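Local coordinates for periplasmic binding protein (Thermotoga lettingae TMO, PDB 4RY8) that binds 5-methylthioribose between its two lobes and probably serves as the solute-binding component of a sugar transporter, at residues C[29-33]-C[76-80]; C[57-61]-C[79-85]. All coordinates share one frame; numbering follows the deposited sequence.

Contact 1 of 2, residues C[29-33]-C[76-80]; sequences FFERY and IIDHG. With SR1 (5-S-methyl-5-thio-alpha-D-ribofuranose), chain G.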
loop_
_atom_site.group_PDB
_atom_site.type_symbol
_atom_site.label_atom_id
_atom_site.label_comp_id
_atom_site.label_asym_id
_atom_site.label_seq_id
_atom_site.Cartn_x
_atom_site.Cartn_y
_atom_site.Cartn_z
ATOM N N PHE C 29 18.940 7.597 -11.337
ATOM C CA PHE C 29 17.542 8.007 -11.125
ATOM C C PHE C 29 17.324 9.474 -11.471
ATOM O O PHE C 29 16.450 9.814 -12.251
ATOM C CB PHE C 29 17.063 7.747 -9.685
ATOM C CG PHE C 29 15.675 8.289 -9.412
ATOM C CD1 PHE C 29 15.460 9.648 -9.131
ATOM C CD2 PHE C 29 14.590 7.462 -9.487
ATOM C CE1 PHE C 29 14.179 10.150 -8.930
ATOM C CE2 PHE C 29 13.319 7.939 -9.298
ATOM C CZ PHE C 29 13.105 9.284 -9.006
ATOM N N PHE C 30 18.149 10.331 -10.901
ATOM C CA PHE C 30 17.970 11.757 -11.024
ATOM C C PHE C 30 18.402 12.224 -12.416
ATOM O O PHE C 30 17.785 13.123 -12.983
ATOM C CB PHE C 30 18.730 12.473 -9.910
ATOM C CG PHE C 30 18.025 12.429 -8.583
ATOM C CD1 PHE C 30 16.817 13.095 -8.421
ATOM C CD2 PHE C 30 18.567 11.767 -7.494
ATOM C CE1 PHE C 30 16.135 13.061 -7.201
ATOM C CE2 PHE C 30 17.909 11.735 -6.282
ATOM C CZ PHE C 30 16.692 12.394 -6.126
ATOM N N GLU C 31 19.406 11.576 -13.002
ATOM C CA GLU C 31 19.842 11.949 -14.359
ATOM C C GLU C 31 18.767 11.606 -15.367
ATOM O O GLU C 31 18.557 12.311 -16.344
ATOM C CB GLU C 31 21.157 11.250 -14.737
ATOM C CG GLU C 31 22.330 11.576 -13.805
ATOM C CD GLU C 31 23.505 10.603 -13.931
ATOM O OE1 GLU C 31 23.590 9.875 -14.932
ATOM O OE2 GLU C 31 24.362 10.583 -13.034
ATOM N N ARG C 32 18.061 10.523 -15.113
ATOM C CA ARG C 32 17.039 10.052 -16.042
ATOM C C ARG C 32 15.795 10.933 -15.963
ATOM O O ARG C 32 15.153 11.214 -16.965
ATOM C CB ARG C 32 16.723 8.581 -15.779
ATOM C CG ARG C 32 17.841 7.645 -16.231
ATOM C CD ARG C 32 17.883 7.511 -17.753
ATOM N NE ARG C 32 18.771 8.491 -18.378
ATOM C CZ ARG C 32 18.660 8.916 -19.632
ATOM N NH1 ARG C 32 19.522 9.807 -20.099
ATOM N NH2 ARG C 32 17.687 8.456 -20.418
ATOM N N TYR C 33 15.483 11.400 -14.776
ATOM C CA TYR C 33 14.368 12.345 -14.557
ATOM C C TYR C 33 14.634 13.609 -15.339
ATOM O O TYR C 33 13.759 14.104 -16.071
ATOM C CB TYR C 33 14.304 12.631 -13.076
ATOM C CG TYR C 33 13.361 13.713 -12.609
ATOM C CD1 TYR C 33 13.607 15.052 -12.868
ATOM C CD2 TYR C 33 12.211 13.388 -11.882
ATOM C CE1 TYR C 33 12.758 16.045 -12.386
ATOM C CE2 TYR C 33 11.338 14.379 -11.437
ATOM C CZ TYR C 33 11.624 15.707 -11.683
ATOM O OH TYR C 33 10.766 16.697 -11.213
ATOM N N ILE C 76 9.139 24.355 -11.075
ATOM C CA ILE C 76 9.093 23.051 -10.469
ATOM C C ILE C 76 10.101 23.010 -9.306
ATOM O O ILE C 76 11.307 23.230 -9.483
ATOM C CB ILE C 76 9.426 21.943 -11.476
ATOM C CG1 ILE C 76 8.524 22.105 -12.703
ATOM C CG2 ILE C 76 9.242 20.568 -10.861
ATOM C CD1 ILE C 76 9.106 21.500 -13.953
ATOM N N ILE C 77 9.596 22.756 -8.118
ATOM C CA ILE C 77 10.431 22.494 -6.977
ATOM C C ILE C 77 10.593 20.989 -6.714
ATOM O O ILE C 77 9.651 20.261 -6.357
ATOM C CB ILE C 77 9.949 23.243 -5.762
ATOM C CG1 ILE C 77 9.863 24.729 -6.123
ATOM C CG2 ILE C 77 10.932 23.023 -4.623
ATOM C CD1 ILE C 77 9.418 25.596 -4.995
ATOM N N ASP C 78 11.837 20.548 -6.869
ATOM C CA ASP C 78 12.220 19.175 -6.771
ATOM C C ASP C 78 12.999 18.902 -5.482
ATOM O O ASP C 78 14.129 19.341 -5.362
ATOM C CB ASP C 78 13.098 18.906 -7.967
ATOM C CG ASP C 78 13.225 17.480 -8.261
ATOM O OD1 ASP C 78 13.638 16.784 -7.324
ATOM O OD2 ASP C 78 12.892 17.074 -9.407
ATOM N N HIS C 79 12.406 18.119 -4.589
ATOM C CA HIS C 79 12.907 17.874 -3.254
ATOM C C HIS C 79 12.949 19.196 -2.468
ATOM O O HIS C 79 12.150 20.106 -2.728
ATOM C CB HIS C 79 14.229 17.123 -3.270
ATOM C CG HIS C 79 14.118 15.741 -3.807
ATOM N ND1 HIS C 79 13.618 15.487 -5.057
ATOM C CD2 HIS C 79 14.424 14.539 -3.270
ATOM C CE1 HIS C 79 13.620 14.191 -5.276
ATOM N NE2 HIS C 79 14.104 13.587 -4.215
ATOM N N GLY C 80 13.874 19.299 -1.521
ATOM C CA GLY C 80 13.990 20.466 -0.669
ATOM C C GLY C 80 13.213 20.187 0.591
ATOM O O GLY C 80 12.639 19.147 0.727
HETATM C CS SR1 G . 17.701 11.729 -1.621
HETATM S S SR1 G . 15.971 11.443 -1.912
HETATM C C5 SR1 G . 16.239 10.070 -3.060
HETATM C C4 SR1 G . 14.915 9.513 -3.577
HETATM O O4 SR1 G . 14.252 10.575 -4.180
HETATM C C1 SR1 G . 13.624 10.175 -5.415
HETATM O O1 SR1 G . 12.255 10.321 -5.248
HETATM C C2 SR1 G . 13.970 8.723 -5.711
HETATM O O2 SR1 G . 12.886 7.756 -5.672
HETATM C C3 SR1 G . 15.016 8.437 -4.652
HETATM O O3 SR1 G . 14.822 7.145 -4.092
#

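Contact 2 of 2, residues C[57-61]-C[79-85]; sequences MARMV and HGRPDPL. With SR1 (5-S-methyl-5-thio-alpha-D-ribofuranose), chain G.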
loop_
_atom_site.group_PDB
_atom_site.type_symbol
_atom_site.label_atom_id
_atom_site.label_comp_id
_atom_site.label_asym_id
_atom_site.label_seq_id
_atom_site.Cartn_x
_atom_site.Cartn_y
_atom_site.Cartn_z
ATOM N N MET C 57 20.667 24.181 1.085
ATOM C CA MET C 57 19.354 24.810 1.146
ATOM C C MET C 57 19.436 26.321 0.884
ATOM O O MET C 57 18.556 26.874 0.212
ATOM C CB MET C 57 18.623 24.509 2.477
ATOM C CG MET C 57 17.966 23.125 2.571
ATOM S SD MET C 57 16.814 22.617 1.233
ATOM C CE MET C 57 15.962 24.124 1.071
ATOM N N ALA C 58 20.494 26.982 1.362
ATOM C CA ALA C 58 20.629 28.441 1.171
ATOM C C ALA C 58 20.817 28.763 -0.301
ATOM O O ALA C 58 20.272 29.741 -0.792
ATOM C CB ALA C 58 21.794 29.005 1.985
ATOM N N ARG C 59 21.586 27.934 -0.995
ATOM C CA ARG C 59 21.713 28.048 -2.453
ATOM C C ARG C 59 20.368 27.808 -3.125
ATOM O O ARG C 59 20.048 28.484 -4.110
ATOM C CB ARG C 59 22.770 27.091 -3.030
ATOM N N MET C 60 19.575 26.865 -2.586
ATOM C CA MET C 60 18.253 26.538 -3.159
ATOM C C MET C 60 17.284 27.732 -3.148
ATOM O O MET C 60 16.653 28.042 -4.168
ATOM C CB MET C 60 17.614 25.295 -2.470
ATOM C CG MET C 60 16.758 24.424 -3.406
ATOM S SD MET C 60 16.034 22.967 -2.645
ATOM C CE MET C 60 14.988 22.452 -4.042
ATOM N N VAL C 61 17.199 28.402 -2.010
ATOM C CA VAL C 61 16.412 29.621 -1.851
ATOM C C VAL C 61 16.806 30.734 -2.828
ATOM O O VAL C 61 15.924 31.330 -3.457
ATOM C CB VAL C 61 16.538 30.134 -0.396
ATOM C CG1 VAL C 61 15.975 31.557 -0.219
ATOM C CG2 VAL C 61 15.864 29.170 0.551
ATOM N N HIS C 79 12.406 18.119 -4.589
ATOM C CA HIS C 79 12.907 17.874 -3.254
ATOM C C HIS C 79 12.949 19.196 -2.468
ATOM O O HIS C 79 12.150 20.106 -2.728
ATOM C CB HIS C 79 14.229 17.123 -3.270
ATOM C CG HIS C 79 14.118 15.741 -3.807
ATOM N ND1 HIS C 79 13.618 15.487 -5.057
ATOM C CD2 HIS C 79 14.424 14.539 -3.270
ATOM C CE1 HIS C 79 13.620 14.191 -5.276
ATOM N NE2 HIS C 79 14.104 13.587 -4.215
ATOM N N GLY C 80 13.874 19.299 -1.521
ATOM C CA GLY C 80 13.990 20.466 -0.669
ATOM C C GLY C 80 13.213 20.187 0.591
ATOM O O GLY C 80 12.639 19.147 0.727
ATOM N N ARG C 81 13.160 21.139 1.523
ATOM C CA ARG C 81 12.345 20.964 2.727
ATOM C C ARG C 81 11.403 22.132 2.888
ATOM O O ARG C 81 11.686 23.213 2.403
ATOM C CB ARG C 81 13.243 20.799 3.930
ATOM C CG ARG C 81 13.941 19.462 3.839
ATOM C CD ARG C 81 14.864 19.257 5.006
ATOM N NE ARG C 81 16.175 19.804 4.747
ATOM C CZ ARG C 81 16.618 20.990 5.138
ATOM N NH1 ARG C 81 17.865 21.328 4.847
ATOM N NH2 ARG C 81 15.852 21.836 5.818
ATOM N N PRO C 82 10.251 21.906 3.520
ATOM C CA PRO C 82 9.254 22.942 3.416
ATOM C C PRO C 82 9.616 24.148 4.237
ATOM O O PRO C 82 9.272 25.247 3.850
ATOM C CB PRO C 82 7.961 22.301 3.955
ATOM C CG PRO C 82 8.309 20.939 4.422
ATOM C CD PRO C 82 9.768 20.683 4.175
ATOM N N ASP C 83 10.263 23.968 5.379
ATOM C CA ASP C 83 10.423 25.154 6.202
ATOM C C ASP C 83 11.262 26.192 5.472
ATOM O O ASP C 83 10.837 27.338 5.312
ATOM C CB ASP C 83 10.978 24.882 7.576
ATOM C CG ASP C 83 11.540 26.136 8.196
ATOM O OD1 ASP C 83 10.774 26.929 8.786
ATOM O OD2 ASP C 83 12.755 26.359 8.047
ATOM N N PRO C 84 12.454 25.802 4.983
ATOM C CA PRO C 84 13.250 26.859 4.302
ATOM C C PRO C 84 12.539 27.447 3.051
ATOM O O PRO C 84 12.601 28.625 2.791
ATOM C CB PRO C 84 14.531 26.122 3.905
ATOM C CG PRO C 84 14.608 24.967 4.849
ATOM C CD PRO C 84 13.200 24.551 5.173
ATOM N N LEU C 85 11.835 26.617 2.315
ATOM C CA LEU C 85 11.301 27.008 1.002
ATOM C C LEU C 85 9.901 27.670 0.964
ATOM O O LEU C 85 9.561 28.342 -0.023
ATOM C CB LEU C 85 11.296 25.780 0.100
ATOM C CG LEU C 85 12.632 25.067 -0.142
ATOM C CD1 LEU C 85 12.488 23.984 -1.201
ATOM C CD2 LEU C 85 13.719 26.040 -0.547
HETATM C CS SR1 G . 17.701 11.729 -1.621
HETATM S S SR1 G . 15.971 11.443 -1.912
HETATM C C5 SR1 G . 16.239 10.070 -3.060
HETATM C C4 SR1 G . 14.915 9.513 -3.577
HETATM O O4 SR1 G . 14.252 10.575 -4.180
HETATM C C1 SR1 G . 13.624 10.175 -5.415
HETATM O O1 SR1 G . 12.255 10.321 -5.248
HETATM C C2 SR1 G . 13.970 8.723 -5.711
HETATM O O2 SR1 G . 12.886 7.756 -5.672
HETATM C C3 SR1 G . 15.016 8.437 -4.652
HETATM O O3 SR1 G . 14.822 7.145 -4.092
#

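Contact 1 of 2, residues C[29-33]-C[76-80]
Phe-30 turns the edge of its ring toward the face of the His-79 imidazole, an offset edge-to-face pair with planes at 67° in which Phe-30 CE1 comes within 3.4 Å of His-79 CE1. One face of the Phe-30 ring carries CD1 of Phe-29 over its centre, and one face of the Phe-29 ring is laid against the sugar, with SR1 C2 3.5 Å from Phe-29 CZ and offset toward the rim. These rings line the sugar pocket of a periplasmic binding protein, where the start of helix 28-44 and the C-terminal end of strand 74-78 in the parallel sheet of one lobe both reach the ligand. The backbones stand well apart, the segment axes 13.4 Å from each other and nearly antiparallel, and long side chains bridge the gap. His-79 meets the sugar edge-on: its NE2-H gives a nearly straight hydrogen bond (3.0 Å) to the ring oxygen SR1 O4. Its other nitrogen, ND1, donates to Asp-78 OD1 at 2.6 Å; this His-carboxylate bond, tilted out of the imidazole plane, restrains the turn of the ring. With both nitrogens donating, the imidazole is probably positively charged, which the neighbouring carboxylate would favour. Asp-103, Asp-231, Arg-153 and Gln-116 complete the polar grip on the sugar. Farther from the sugar, one helical turn on, Tyr-33 comes at Asp-78 from the opposite direction; the Tyr-33 ring also meets that of Phe-102. With CG anti to the backbone N (chi1 172°), Tyr-33 reaches across from the helix toward the strand, its ring plane 77° from that of the carboxylate, and its OH lies 2.8 Å from Asp-78 OD2.

Contact 2 of 2, residues C[57-61]-C[79-85]
The helices 57-69 and 82-94, both packed on Ile-77 of strand 74-78 in the sugar-binding lobe, meet here at their N-terminal ends, and Leu-85 is the side chain they share. Met-57 lies crosswise to it: its chain, bent at chi2 and chi3, brings CE to 3.4 Å from Leu-85 CD2, tighter than usual for two carbons, and to 3.8 Å from Pro-84 CB. From the next turn of the same helix Val-61 runs alongside Leu-85 the other way, CG2 lying 4.0 Å from Leu-85 CD2. Met-60 covers the other branch, its SD 4.0 Å from Leu-85 CD1, and its chain, extended beyond CG, carries CE on to the carbonyl oxygen of His-79. In this alpha/beta lobe the turn from strand 74-78 into helix 82-94 passes through Gly-80, whose CA packs between two methionine sulfurs, 3.8 Å from Met-60 SD and 4.0 Å from Met-57 SD. Arg-81 occupies the N-cap position before helix 82-94; its backbone N is buried by the contact without a partner in the model. Its side chain, bent at chi3 (-88°), curls back to Met-57, whose SD lies over one face of the guanidinium, 4.0 Å above the plane and toward its rim.

Overall arrangement
From the N terminus, strand 17-22 leads into helix 28-44, whose start supplies the first half of contact 1. The chain then runs through strand 47-52 and helix 57-69, the first half of contact 2, before strand 74-78 brings it back beside strand 17-22. Contact 1 closes a loop of 42 intervening residues at 76-80; contact 2 closes a shorter one of 17 at 79-85. The two loops overlap, both ending on the same stretch and sharing His-79 and Gly-80. Their centres lie about 14 Å apart. Strand 74-78 joins them: Ile-77 packs on Met-60 and Leu-85, while Asp-78 points to helix 28-44, tying that helix, the sheet and the helix pair together.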